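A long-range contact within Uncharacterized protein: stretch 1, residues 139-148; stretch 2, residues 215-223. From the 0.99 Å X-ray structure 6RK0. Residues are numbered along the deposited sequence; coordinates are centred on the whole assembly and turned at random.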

ATOM      1  N   GLY A 139       5.029 -15.576  13.058  1.00 12.89           N
ATOM      2  CA  GLY A 139       4.721 -14.192  13.367  1.00 13.42           C
ATOM      3  C   GLY A 139       3.336 -13.768  12.920  1.00 13.70           C
ATOM      4  O   GLY A 139       2.767 -12.827  13.467  1.00 16.36           O
ATOM      5  N   LEU A 140       2.781 -14.436  11.919  1.00 11.96           N
ATOM      6  CA  LEU A 140       1.401 -14.200  11.502  1.00 12.49           C
ATOM      7  C   LEU A 140       0.433 -15.001  12.359  1.00 12.98           C
ATOM      8  O   LEU A 140      -0.574 -14.456  12.828  1.00 13.86           O
ATOM      9  CB  LEU A 140       1.227 -14.590  10.044  1.00 12.94           C
ATOM     10  CG  LEU A 140       2.011 -13.716   9.075  1.00 15.82           C
ATOM     11  CD1 LEU A 140       1.908 -14.309   7.698  1.00 19.85           C
ATOM     12  CD2 LEU A 140       1.517 -12.274   9.114  1.00 21.60           C
ATOM     13  N   ILE A 141       0.723 -16.286  12.571  1.00 12.94           N
ATOM     14  CA  ILE A 141      -0.175 -17.173  13.318  1.00 14.02           C
ATOM     15  C   ILE A 141       0.689 -17.940  14.305  1.00 15.11           C
ATOM     16  O   ILE A 141       1.473 -18.804  13.887  1.00 13.94           O
ATOM     17  CB  ILE A 141      -0.944 -18.147  12.416  1.00 14.11           C
ATOM     18  CG1 ILE A 141      -1.827 -17.411  11.378  1.00 15.10           C
ATOM     19  CG2 ILE A 141      -1.809 -19.084  13.281  1.00 15.75           C
ATOM     20  CD1 ILE A 141      -2.273 -18.286  10.250  1.00 15.72           C
ATOM     21  N   PRO A 142       0.575 -17.687  15.615  1.00 17.74           N
ATOM     22  CA  PRO A 142       1.436 -18.394  16.566  1.00 19.36           C
ATOM     23  C   PRO A 142       1.279 -19.907  16.438  1.00 18.58           C
ATOM     24  O   PRO A 142       0.168 -20.431  16.277  1.00 19.44           O
ATOM     25  CB  PRO A 142       0.948 -17.894  17.934  1.00 22.91           C
ATOM     26  CG  PRO A 142       0.366 -16.535  17.655  1.00 24.33           C
ATOM     27  CD  PRO A 142      -0.278 -16.684  16.291  1.00 21.01           C
ATOM     28  N   GLY A 143       2.423 -20.597  16.481  1.00 18.67           N
ATOM     29  CA  GLY A 143       2.469 -22.049  16.502  1.00 19.50           C
ATOM     30  C   GLY A 143       2.098 -22.716  15.188  1.00 19.34           C
ATOM     31  O   GLY A 143       1.989 -23.944  15.136  1.00 21.29           O
ATOM     32  N   GLU A 144       1.911 -21.951  14.107  1.00 16.12           N
ATOM     33  CA  GLU A 144       1.342 -22.534  12.915  1.00 14.25           C
ATOM     34  C   GLU A 144       2.313 -23.440  12.167  1.00 14.80           C
ATOM     35  O   GLU A 144       1.890 -24.476  11.638  1.00 15.66           O
ATOM     36  CB  GLU A 144       0.792 -21.449  12.019  1.00 13.15           C
ATOM     37  CG  GLU A 144       0.071 -21.960  10.806  1.00 12.62           C
ATOM     38  CD  GLU A 144      -1.286 -22.603  11.075  1.00 13.21           C
ATOM     39  OE1 GLU A 144      -1.751 -22.727  12.246  1.00 14.40           O
ATOM     40  OE2 GLU A 144      -1.869 -23.016  10.036  1.00 13.37           O
ATOM     41  N   TRP A 145       3.589 -23.069  12.070  1.00 15.69           N
ATOM     42  CA  TRP A 145       4.539 -23.809  11.235  1.00 16.49           C
ATOM     43  C   TRP A 145       4.560 -25.292  11.600  1.00 18.15           C
ATOM     44  O   TRP A 145       4.585 -26.172  10.724  1.00 18.61           O
ATOM     45  CB  TRP A 145       5.916 -23.187  11.386  1.00 17.74           C
ATOM     46  CG  TRP A 145       7.031 -23.869  10.622  1.00 18.53           C
ATOM     47  CD1 TRP A 145       7.766 -24.960  11.020  1.00 22.94           C
ATOM     48  CD2 TRP A 145       7.568 -23.469   9.339  1.00 16.43           C
ATOM     49  NE1 TRP A 145       8.702 -25.247  10.071  1.00 22.36           N
ATOM     50  CE2 TRP A 145       8.593 -24.358   9.026  1.00 20.33           C
ATOM     51  CE3 TRP A 145       7.264 -22.460   8.424  1.00 14.28           C
ATOM     52  CZ2 TRP A 145       9.349 -24.238   7.863  1.00 21.95           C
ATOM     53  CZ3 TRP A 145       8.004 -22.334   7.256  1.00 16.63           C
ATOM     54  CH2 TRP A 145       9.043 -23.222   6.987  1.00 20.24           C
ATOM     55  N   GLU A 146       4.537 -25.581  12.912  1.00 19.82           N
ATOM     56  CA  GLU A 146       4.555 -26.929  13.465  1.00 23.78           C
ATOM     57  C   GLU A 146       3.364 -27.771  13.053  1.00 17.15           C
ATOM     58  O   GLU A 146       3.462 -29.009  13.121  1.00 15.92           O
ATOM     59  CB  GLU A 146       4.542 -26.801  15.011  1.00 40.39           C
ATOM     60  CG  GLU A 146       3.769 -27.923  15.802  1.00 52.94           C
ATOM     61  CD  GLU A 146       4.180 -28.094  17.276  1.00 49.64           C
ATOM     62  OE1 GLU A 146       4.716 -27.142  17.881  1.00 35.90           O
ATOM     63  OE2 GLU A 146       3.982 -29.205  17.829  1.00 85.86           O
ATOM     64  N   ARG A 147       2.219 -27.122  12.783  1.00 15.10           N
ATOM     65  CA  ARG A 147       0.986 -27.810  12.420  1.00 14.20           C
ATOM     66  C   ARG A 147       0.984 -28.314  10.981  1.00 12.48           C
ATOM     67  O   ARG A 147       0.159 -29.160  10.621  1.00 12.35           O
ATOM     68  CB  ARG A 147      -0.254 -26.922  12.642  1.00 14.85           C
ATOM     69  CG  ARG A 147      -0.399 -26.323  14.064  1.00 15.91           C
ATOM     70  CD  ARG A 147      -1.644 -25.478  14.239  1.00 17.60           C
ATOM     71  NE  ARG A 147      -1.619 -24.993  15.603  1.00 19.07           N
ATOM     72  CZ  ARG A 147      -1.369 -23.731  15.987  1.00 19.50           C
ATOM     73  NH1 ARG A 147      -1.198 -22.727  15.117  1.00 18.28           N
ATOM     74  NH2 ARG A 147      -1.307 -23.469  17.279  1.00 22.86           N
ATOM     75  N   LEU A 148       1.849 -27.779  10.133  1.00 11.76           N
ATOM     76  CA  LEU A 148       1.748 -27.940   8.685  1.00 10.99           C
ATOM     77  C   LEU A 148       2.402 -29.232   8.227  1.00 10.80           C
ATOM     78  O   LEU A 148       3.203 -29.859   8.933  1.00 11.28           O
ATOM     79  CB  LEU A 148       2.378 -26.744   7.972  1.00 11.08           C
ATOM     80  CG  LEU A 148       1.811 -25.408   8.416  1.00 11.01           C
ATOM     81  CD1 LEU A 148       2.584 -24.250   7.741  1.00 11.69           C
ATOM     82  CD2 LEU A 148       0.334 -25.296   8.135  1.00 11.24           C
ATOM     83  N   MET A 215     -10.179 -26.074  13.523  1.00 18.83           N
ATOM     84  CA  MET A 215      -9.393 -24.856  13.329  1.00 18.15           C
ATOM     85  C   MET A 215      -8.608 -24.552  14.595  1.00 18.39           C
ATOM     86  O   MET A 215      -9.201 -24.447  15.681  1.00 20.65           O
ATOM     87  CB  MET A 215     -10.310 -23.696  13.045  1.00 18.19           C
ATOM     88  CG  MET A 215      -9.509 -22.405  12.786  1.00 18.71           C
ATOM     89  SD  MET A 215     -10.533 -20.940  12.635  1.00 20.97           S
ATOM     90  CE  MET A 215     -10.860 -20.601  14.369  1.00 24.58           C
ATOM     91  N   PRO A 216      -7.293 -24.358  14.506  1.00 18.02           N
ATOM     92  CA  PRO A 216      -6.554 -23.912  15.697  1.00 18.92           C
ATOM     93  C   PRO A 216      -7.074 -22.563  16.176  1.00 20.14           C
ATOM     94  O   PRO A 216      -7.283 -21.636  15.388  1.00 20.50           O
ATOM     95  CB  PRO A 216      -5.114 -23.769  15.189  1.00 18.95           C
ATOM     96  CG  PRO A 216      -5.037 -24.675  13.996  1.00 19.25           C
ATOM     97  CD  PRO A 216      -6.404 -24.638  13.356  1.00 18.20           C
ATOM     98  N   GLU A 217      -7.227 -22.416  17.492  1.00 20.30           N
ATOM     99  CA  GLU A 217      -7.667 -21.133  18.029  1.00 21.07           C
ATOM    100  C   GLU A 217      -6.680 -20.023  17.692  1.00 20.34           C
ATOM    101  O   GLU A 217      -7.070 -18.860  17.578  1.00 20.61           O
ATOM    102  CB  GLU A 217      -7.873 -21.244  19.545  1.00 25.93           C
ATOM    103  CG  GLU A 217      -9.027 -22.153  19.941  1.00 36.12           C
ATOM    104  CD  GLU A 217      -9.240 -22.195  21.442  1.00 50.90           C
ATOM    105  OE1 GLU A 217      -8.519 -21.466  22.160  1.00 57.66           O
ATOM    106  OE2 GLU A 217     -10.126 -22.954  21.902  1.00 69.72           O
ATOM    107  N   ASP A 218      -5.406 -20.369  17.529  1.00 19.50           N
ATOM    108  CA  ASP A 218      -4.399 -19.368  17.201  1.00 19.99           C
ATOM    109  C   ASP A 218      -4.667 -18.657  15.875  1.00 18.52           C
ATOM    110  O   ASP A 218      -4.132 -17.567  15.679  1.00 18.80           O
ATOM    111  CB  ASP A 218      -2.995 -19.977  17.173  1.00 20.73           C
ATOM    112  CG  ASP A 218      -2.432 -20.206  18.559  1.00 23.24           C
ATOM    113  OD1 ASP A 218      -2.788 -19.433  19.489  1.00 25.92           O
ATOM    114  OD2 ASP A 218      -1.638 -21.162  18.749  1.00 22.68           O
ATOM    115  N   ILE A 219      -5.448 -19.249  14.961  1.00 17.69           N
ATOM    116  CA  ILE A 219      -5.799 -18.533  13.725  1.00 17.93           C
ATOM    117  C   ILE A 219      -6.444 -17.198  14.048  1.00 17.56           C
ATOM    118  O   ILE A 219      -6.258 -16.216  13.312  1.00 16.70           O
ATOM    119  CB  ILE A 219      -6.743 -19.407  12.852  1.00 19.59           C
ATOM    120  CG1 ILE A 219      -6.173 -20.776  12.439  1.00 24.84           C
ATOM    121  CG2 ILE A 219      -7.183 -18.663  11.606  1.00 18.68           C
ATOM    122  CD1 ILE A 219      -4.850 -20.790  11.890  1.00 29.71           C
ATOM    123  N   LEU A 220      -7.219 -17.137  15.148  1.00 17.69           N
ATOM    124  CA  LEU A 220      -7.938 -15.922  15.530  1.00 18.01           C
ATOM    125  C   LEU A 220      -7.012 -14.848  16.067  1.00 18.58           C
ATOM    126  O   LEU A 220      -7.453 -13.711  16.257  1.00 20.64           O
ATOM    127  CB  LEU A 220      -9.046 -16.213  16.552  1.00 19.94           C
ATOM    128  CG  LEU A 220     -10.120 -17.193  16.074  1.00 21.79           C
ATOM    129  CD1 LEU A 220     -11.098 -17.524  17.169  1.00 26.16           C
ATOM    130  CD2 LEU A 220     -10.862 -16.662  14.879  1.00 23.07           C
ATOM    131  N   LYS A 221      -5.750 -15.170  16.302  1.00 17.30           N
ATOM    132  CA  LYS A 221      -4.769 -14.192  16.753  1.00 17.75           C
ATOM    133  C   LYS A 221      -4.163 -13.362  15.618  1.00 16.66           C
ATOM    134  O   LYS A 221      -3.574 -12.307  15.881  1.00 17.89           O
ATOM    135  CB  LYS A 221      -3.684 -14.881  17.578  1.00 20.82           C
ATOM    136  CG  LYS A 221      -4.223 -15.487  18.870  1.00 25.59           C
ATOM    137  CD  LYS A 221      -3.112 -15.964  19.776  1.00 32.07           C
ATOM    138  CE  LYS A 221      -3.650 -16.403  21.135  1.00 44.49           C
ATOM    139  NZ  LYS A 221      -4.624 -17.529  21.018  1.00 55.35           N
ATOM    140  N   PHE A 222      -4.299 -13.788  14.366  1.00 15.17           N
ATOM    141  CA  PHE A 222      -3.796 -12.971  13.270  1.00 14.04           C
ATOM    142  C   PHE A 222      -4.526 -11.626  13.274  1.00 13.32           C
ATOM    143  O   PHE A 222      -5.757 -11.584  13.354  1.00 13.76           O
ATOM    144  CB  PHE A 222      -3.987 -13.681  11.935  1.00 13.58           C
ATOM    145  CG  PHE A 222      -3.770 -12.769  10.762  1.00 12.91           C
ATOM    146  CD1 PHE A 222      -2.487 -12.384  10.372  1.00 13.65           C
ATOM    147  CD2 PHE A 222      -4.844 -12.206  10.112  1.00 13.23           C
ATOM    148  CE1 PHE A 222      -2.292 -11.494   9.340  1.00 13.96           C
ATOM    149  CE2 PHE A 222      -4.639 -11.328   9.053  1.00 13.45           C
ATOM    150  CZ  PHE A 222      -3.369 -10.981   8.686  1.00 13.49           C
ATOM    151  N   ARG A 223      -3.766 -10.539  13.134  1.00 12.82           N
ATOM    152  CA  ARG A 223      -4.335  -9.191  13.119  1.00 13.16           C
ATOM    153  C   ARG A 223      -3.434  -8.304  12.283  1.00 12.42           C
ATOM    154  O   ARG A 223      -2.275  -8.648  12.046  1.00 12.97           O
ATOM    155  CB  ARG A 223      -4.471  -8.631  14.545  1.00 14.88           C
ATOM    156  CG  ARG A 223      -3.181  -8.648  15.365  1.00 16.48           C
ATOM    157  CD  ARG A 223      -2.311  -7.402  15.180  1.00 17.97           C
ATOM    158  NE  ARG A 223      -3.110  -6.181  15.366  1.00 17.99           N
ATOM    159  CZ  ARG A 223      -2.886  -5.000  14.780  1.00 17.08           C
ATOM    160  NH1 ARG A 223      -1.811  -4.775  14.035  1.00 14.98           N
ATOM    161  NH2 ARG A 223      -3.744  -4.010  14.996  1.00 19.40           N
TER
HETATM  162  O   HOH W   1      -0.827 -11.493  13.286  1.00 21.68           O

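The two stretches bury 448 Å² between them, and a single direct hydrogen bond, itself part of a salt bridge, joins them. Arg147 NH2 donates to Asp218 OD2 at 2.8 Å, with the carboxylate oxygen lying at the edge of the guanidinium, near its plane, where the N-H groups point. The arginine is held for this task from its own side: Arg147 NH1 donates to Glu144 OE1 and to Pro142 O, both at 2.9 Å, so that one guanidinium serves two carboxylates and a carbonyl. The Glu144 carboxylate, on a buried residue, thus has its charge met by Arg147. Its extended chain, with chi2 and chi3 both t, carries the arginine's charge across to Asp218. The aspartate is anchored in turn by Lys221, whose NZ lies 3.1 Å from Asp218 OD1 in a further salt bridge, within its own stretch. Pro142 O and Asp218 OD2, both acceptors, approach to 3.1 Å; Arg147, bonded to each, offsets their repulsion.

Gly143 lies in the type II turn from Ile141 to Glu144, with a phi of 72° that favours glycine; a CB here would be crowded by Arg147 NH2 at 3.0 Å.

Apolar contacts fill the space beside this network. Ile141 sets CG2 3.8 Å from Ile219 CD1, while its CG1 lies 4.3 Å from Phe222 CB. All three residues are buried, and their hydrocarbon side chains suit it, having no polar group to satisfy. Leu140 CD2 meets Phe222 CE1 at 3.9 Å. The rigid ring of Pro216 packs over one face of the Arg147 guanidinium, and its CG lies 3.5 Å from Arg147 CD, leaving the guanidinium edge free for its polar partners. Pro142 CD also touches Lys221 CB, at 4.1 Å.

Where the helix ends, Leu140 O faces the other stretch: Phe222 CA approaches it at 3.6 Å in a CA-H...O contact. Water 1 completes the join, donating to Leu140 O at 3.0 Å and accepting from Arg223 N at 3.1 Å.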